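Local coordinates for GAF domain/HD domain protein (Geobacter sulfurreducens, PDB 3EEA) that is of unknown function in detail but, as a GAF domain from a longer GAF/HD domain protein, probably serves as a ligand-binding sensory module of a phosphatase-type enzyme, at residues V29-F39 / V120-T129. Residues are numbered along the deposited sequence; the frame is centred on the assembly and turned at random.
Sequences VKTRWIAVYFF and VIGAVFMART
A classic beta bulge, in which Arg32 and Trp33 together oppose the single residue Ala127, lies at the start of strand 33-39, where it pairs antiparallel with strand 119-129. Ala127 O takes a short bond from Arg32 N (2.7 Å) and a weak one from Trp33 N, while Ala127 N returns a bond to Trp33 O. Beyond the bulge, Ala35 with Phe125 and Tyr37 with Ala123 are hydrogen-bonded pairs, each linked by two N-H...O bonds, and Phe39 N bonds to Ile121 O. Ala127 CB sits over the middle of the Trp33 six-membered ring, 3.4 Å from its centroid, a CH-pi contact; with CG between backbone N and carbonyl carbon (chi1 51°) the indole is carried over the neighbouring strand. With an alanine at Trp33 the Ala127 methyl would probably lose its aromatic cover and a gap open in the wall of the pocket. Both are inner strands of the five-stranded antiparallel GAF-domain sheet: Trp33, Tyr37 and Phe125 line the pocket holding a polyether, probably from the crystallisation liquor. There Tyr37 CD2 comes to Phe125 CE2 (3.5 Å), the two rings crossing at about a right angle. The other face packs on helices 14-28 and 137-158; on it Ile34 CG2 touches Val124 CG1 (3.7 Å), and the bent end of Met126 presses CE tightly on Thr31 CG2 (3.3 Å) in the loop before strand 33-39. Near the end of strand 119-129 Arg128 NH2 gives Lys30 O an almost perfectly straight bond (2.7 Å, 179°), in the guanidinium plane and on a carbonyl lone pair; NH1 bonds Pro133 O and salt-bridges Glu139.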
loop_
_atom_site.group_PDB
_atom_site.type_symbol
_atom_site.label_atom_id
_atom_site.label_comp_id
_atom_site.label_asym_id
_atom_site.label_seq_id
_atom_site.Cartn_x
_atom_site.Cartn_y
_atom_site.Cartn_z
ATOM N N VAL A 29 -5.986 6.556 6.589
ATOM C CA VAL A 29 -5.787 7.854 7.229
ATOM C C VAL A 29 -7.070 8.622 7.058
ATOM O O VAL A 29 -7.576 8.734 5.958
ATOM C CB VAL A 29 -4.597 8.632 6.588
ATOM C CG1 VAL A 29 -4.424 10.036 7.250
ATOM C CG2 VAL A 29 -3.257 7.845 6.677
ATOM N N LYS A 30 -7.634 9.124 8.156
ATOM C CA LYS A 30 -8.879 9.929 8.087
ATOM C C LYS A 30 -8.604 11.230 7.320
ATOM O O LYS A 30 -7.696 12.007 7.659
ATOM C CB LYS A 30 -9.422 10.229 9.499
ATOM C CG LYS A 30 -9.899 8.963 10.189
ATOM C CD LYS A 30 -10.436 9.185 11.625
ATOM C CE LYS A 30 -10.931 7.855 12.263
ATOM N NZ LYS A 30 -11.435 8.053 13.672
ATOM N N THR A 31 -9.375 11.453 6.260
ATOM C CA THR A 31 -9.184 12.617 5.407
ATOM C C THR A 31 -10.535 13.086 4.860
ATOM O O THR A 31 -11.469 12.271 4.701
ATOM C CB THR A 31 -8.273 12.240 4.172
ATOM O OG1 THR A 31 -9.002 11.385 3.272
ATOM C CG2 THR A 31 -7.056 11.510 4.596
ATOM N N ARG A 32 -10.665 14.374 4.582
ATOM C CA ARG A 32 -11.844 14.868 3.882
ATOM C C ARG A 32 -11.771 14.561 2.375
ATOM O O ARG A 32 -12.741 14.088 1.735
ATOM C CB ARG A 32 -11.948 16.340 4.150
ATOM C CG ARG A 32 -13.136 17.047 3.548
ATOM C CD ARG A 32 -12.991 18.506 3.785
ATOM N NE ARG A 32 -14.037 19.251 3.104
ATOM C CZ ARG A 32 -15.256 19.453 3.613
ATOM N NH1 ARG A 32 -15.594 18.922 4.792
ATOM N NH2 ARG A 32 -16.147 20.152 2.922
ATOM N N TRP A 33 -10.629 14.858 1.780
ATOM C CA TRP A 33 -10.432 14.536 0.382
ATOM C C TRP A 33 -8.951 14.405 0.032
ATOM O O TRP A 33 -8.081 14.747 0.866
ATOM C CB TRP A 33 -11.068 15.578 -0.505
ATOM C CG TRP A 33 -10.759 16.974 -0.273
ATOM C CD1 TRP A 33 -11.657 17.929 0.184
ATOM C CD2 TRP A 33 -9.570 17.720 -0.673
ATOM N NE1 TRP A 33 -11.073 19.147 0.198
ATOM C CE2 TRP A 33 -9.800 19.070 -0.323
ATOM C CE3 TRP A 33 -8.314 17.359 -1.196
ATOM C CZ2 TRP A 33 -8.847 20.077 -0.518
ATOM C CZ3 TRP A 33 -7.346 18.367 -1.396
ATOM C CH2 TRP A 33 -7.615 19.711 -1.033
ATOM N N ILE A 34 -8.726 13.844 -1.151
ATOM C CA ILE A 34 -7.425 13.598 -1.772
ATOM C C ILE A 34 -7.480 14.052 -3.223
ATOM O O ILE A 34 -8.471 13.810 -3.924
ATOM C CB ILE A 34 -7.035 12.083 -1.746
ATOM C CG1 ILE A 34 -7.191 11.558 -0.325
ATOM C CG2 ILE A 34 -5.625 11.884 -2.353
ATOM C CD1 ILE A 34 -6.751 10.078 -0.070
ATOM N N ALA A 35 -6.462 14.790 -3.646
ATOM C CA ALA A 35 -6.372 15.312 -4.989
ATOM C C ALA A 35 -4.990 14.968 -5.565
ATOM O O ALA A 35 -3.977 15.371 -4.983
ATOM C CB ALA A 35 -6.590 16.826 -4.979
ATOM N N VAL A 36 -4.950 14.238 -6.685
ATOM C CA VAL A 36 -3.723 13.762 -7.261
ATOM C C VAL A 36 -3.496 14.460 -8.575
ATOM O O VAL A 36 -4.426 14.570 -9.375
ATOM C CB VAL A 36 -3.738 12.197 -7.499
ATOM C CG1 VAL A 36 -2.359 11.755 -8.097
ATOM C CG2 VAL A 36 -4.127 11.483 -6.213
ATOM N N TYR A 37 -2.264 14.910 -8.784
ATOM C CA TYR A 37 -1.820 15.575 -9.993
ATOM C C TYR A 37 -0.553 14.942 -10.563
ATOM O O TYR A 37 0.303 14.425 -9.809
ATOM C CB TYR A 37 -1.430 17.001 -9.660
ATOM C CG TYR A 37 -2.572 17.886 -9.233
ATOM C CD1 TYR A 37 -3.130 18.845 -10.111
ATOM C CD2 TYR A 37 -3.111 17.777 -7.958
ATOM C CE1 TYR A 37 -4.195 19.635 -9.709
ATOM C CE2 TYR A 37 -4.138 18.611 -7.545
ATOM C CZ TYR A 37 -4.679 19.520 -8.416
ATOM O OH TYR A 37 -5.714 20.297 -7.985
ATOM N N PHE A 38 -0.389 15.020 -11.885
ATOM C CA PHE A 38 0.865 14.640 -12.492
ATOM C C PHE A 38 1.643 15.858 -12.944
ATOM O O PHE A 38 1.050 16.863 -13.342
ATOM C CB PHE A 38 0.618 13.711 -13.661
ATOM C CG PHE A 38 0.174 12.338 -13.269
ATOM C CD1 PHE A 38 0.871 11.614 -12.302
ATOM C CD2 PHE A 38 -0.908 11.749 -13.882
ATOM C CE1 PHE A 38 0.466 10.346 -11.950
ATOM C CE2 PHE A 38 -1.323 10.452 -13.544
ATOM C CZ PHE A 38 -0.640 9.754 -12.583
ATOM N N PHE A 39 2.964 15.764 -12.897
ATOM C CA PHE A 39 3.812 16.873 -13.338
ATOM C C PHE A 39 4.049 16.721 -14.833
ATOM O O PHE A 39 4.509 15.661 -15.281
ATOM C CB PHE A 39 5.130 16.895 -12.617
ATOM C CG PHE A 39 5.931 18.162 -12.870
ATOM C CD1 PHE A 39 5.446 19.385 -12.486
ATOM C CD2 PHE A 39 7.163 18.102 -13.492
ATOM C CE1 PHE A 39 6.186 20.555 -12.695
ATOM C CE2 PHE A 39 7.901 19.267 -13.719
ATOM C CZ PHE A 39 7.396 20.493 -13.309
ATOM N N VAL A 120 10.568 14.550 -9.401
ATOM C CA VAL A 120 9.164 14.744 -8.987
ATOM C C VAL A 120 8.328 14.505 -10.223
ATOM O O VAL A 120 8.532 15.202 -11.244
ATOM C CB VAL A 120 8.907 16.154 -8.412
ATOM C CG1 VAL A 120 7.405 16.387 -8.094
ATOM C CG2 VAL A 120 9.742 16.416 -7.195
ATOM N N ILE A 121 7.425 13.514 -10.174
ATOM C CA ILE A 121 6.530 13.183 -11.274
ATOM C C ILE A 121 5.058 13.524 -11.058
ATOM O O ILE A 121 4.222 13.332 -11.956
ATOM C CB ILE A 121 6.619 11.696 -11.678
ATOM C CG1 ILE A 121 6.081 10.751 -10.588
ATOM C CG2 ILE A 121 8.072 11.315 -11.996
ATOM C CD1 ILE A 121 5.979 9.317 -11.093
ATOM N N GLY A 122 4.749 14.081 -9.897
ATOM C CA GLY A 122 3.371 14.350 -9.528
ATOM C C GLY A 122 3.277 14.767 -8.078
ATOM O O GLY A 122 4.310 15.011 -7.396
ATOM N N ALA A 123 2.059 14.933 -7.597
ATOM C CA ALA A 123 1.849 15.370 -6.222
ATOM C C ALA A 123 0.510 14.810 -5.705
ATOM O O ALA A 123 -0.414 14.685 -6.468
ATOM C CB ALA A 123 1.888 16.888 -6.114
ATOM N N VAL A 124 0.444 14.493 -4.428
ATOM C CA VAL A 124 -0.795 14.060 -3.762
ATOM C C VAL A 124 -1.080 15.071 -2.670
ATOM O O VAL A 124 -0.232 15.287 -1.774
ATOM C CB VAL A 124 -0.644 12.651 -3.150
ATOM C CG1 VAL A 124 -1.918 12.205 -2.403
ATOM C CG2 VAL A 124 -0.284 11.641 -4.240
ATOM N N PHE A 125 -2.248 15.696 -2.727
ATOM C CA PHE A 125 -2.685 16.590 -1.665
ATOM C C PHE A 125 -3.827 15.939 -0.866
ATOM O O PHE A 125 -4.751 15.333 -1.443
ATOM C CB PHE A 125 -3.152 17.868 -2.256
ATOM C CG PHE A 125 -2.115 18.554 -3.130
ATOM C CD1 PHE A 125 -1.148 19.355 -2.561
ATOM C CD2 PHE A 125 -2.077 18.331 -4.508
ATOM C CE1 PHE A 125 -0.190 19.987 -3.369
ATOM C CE2 PHE A 125 -1.129 18.958 -5.329
ATOM C CZ PHE A 125 -0.170 19.763 -4.748
ATOM N N MET A 126 -3.736 16.026 0.440
ATOM C CA MET A 126 -4.708 15.416 1.361
ATOM C C MET A 126 -5.150 16.504 2.298
ATOM O O MET A 126 -4.341 17.326 2.689
ATOM C CB MET A 126 -4.071 14.278 2.121
ATOM C CG MET A 126 -3.711 13.094 1.141
ATOM S SD MET A 126 -2.957 11.713 1.970
ATOM C CE MET A 126 -4.245 11.103 2.970
ATOM N N ALA A 127 -6.451 16.531 2.600
ATOM C CA ALA A 127 -7.027 17.609 3.385
ATOM C C ALA A 127 -7.951 17.040 4.441
ATOM O O ALA A 127 -8.636 16.050 4.203
ATOM C CB ALA A 127 -7.833 18.582 2.467
ATOM N N ARG A 128 -7.959 17.696 5.579
ATOM C CA ARG A 128 -9.073 17.588 6.511
ATOM C C ARG A 128 -9.357 18.927 7.203
ATOM O O ARG A 128 -8.550 19.883 7.126
ATOM C CB ARG A 128 -8.926 16.406 7.470
ATOM C CG ARG A 128 -7.723 16.261 8.119
ATOM C CD ARG A 128 -7.644 14.832 8.689
ATOM N NE ARG A 128 -6.681 14.822 9.729
ATOM C CZ ARG A 128 -5.959 13.796 10.181
ATOM N NH1 ARG A 128 -5.117 14.078 11.139
ATOM N NH2 ARG A 128 -6.019 12.566 9.713
ATOM N N THR A 129 -10.545 19.030 7.817
ATOM C CA THR A 129 -10.957 20.314 8.369
ATOM C C THR A 129 -10.082 20.604 9.538
ATOM O O THR A 129 -9.634 19.675 10.215
ATOM C CB THR A 129 -12.443 20.336 8.750
ATOM O OG1 THR A 129 -12.735 19.201 9.571
ATOM C CG2 THR A 129 -13.291 20.274 7.468
#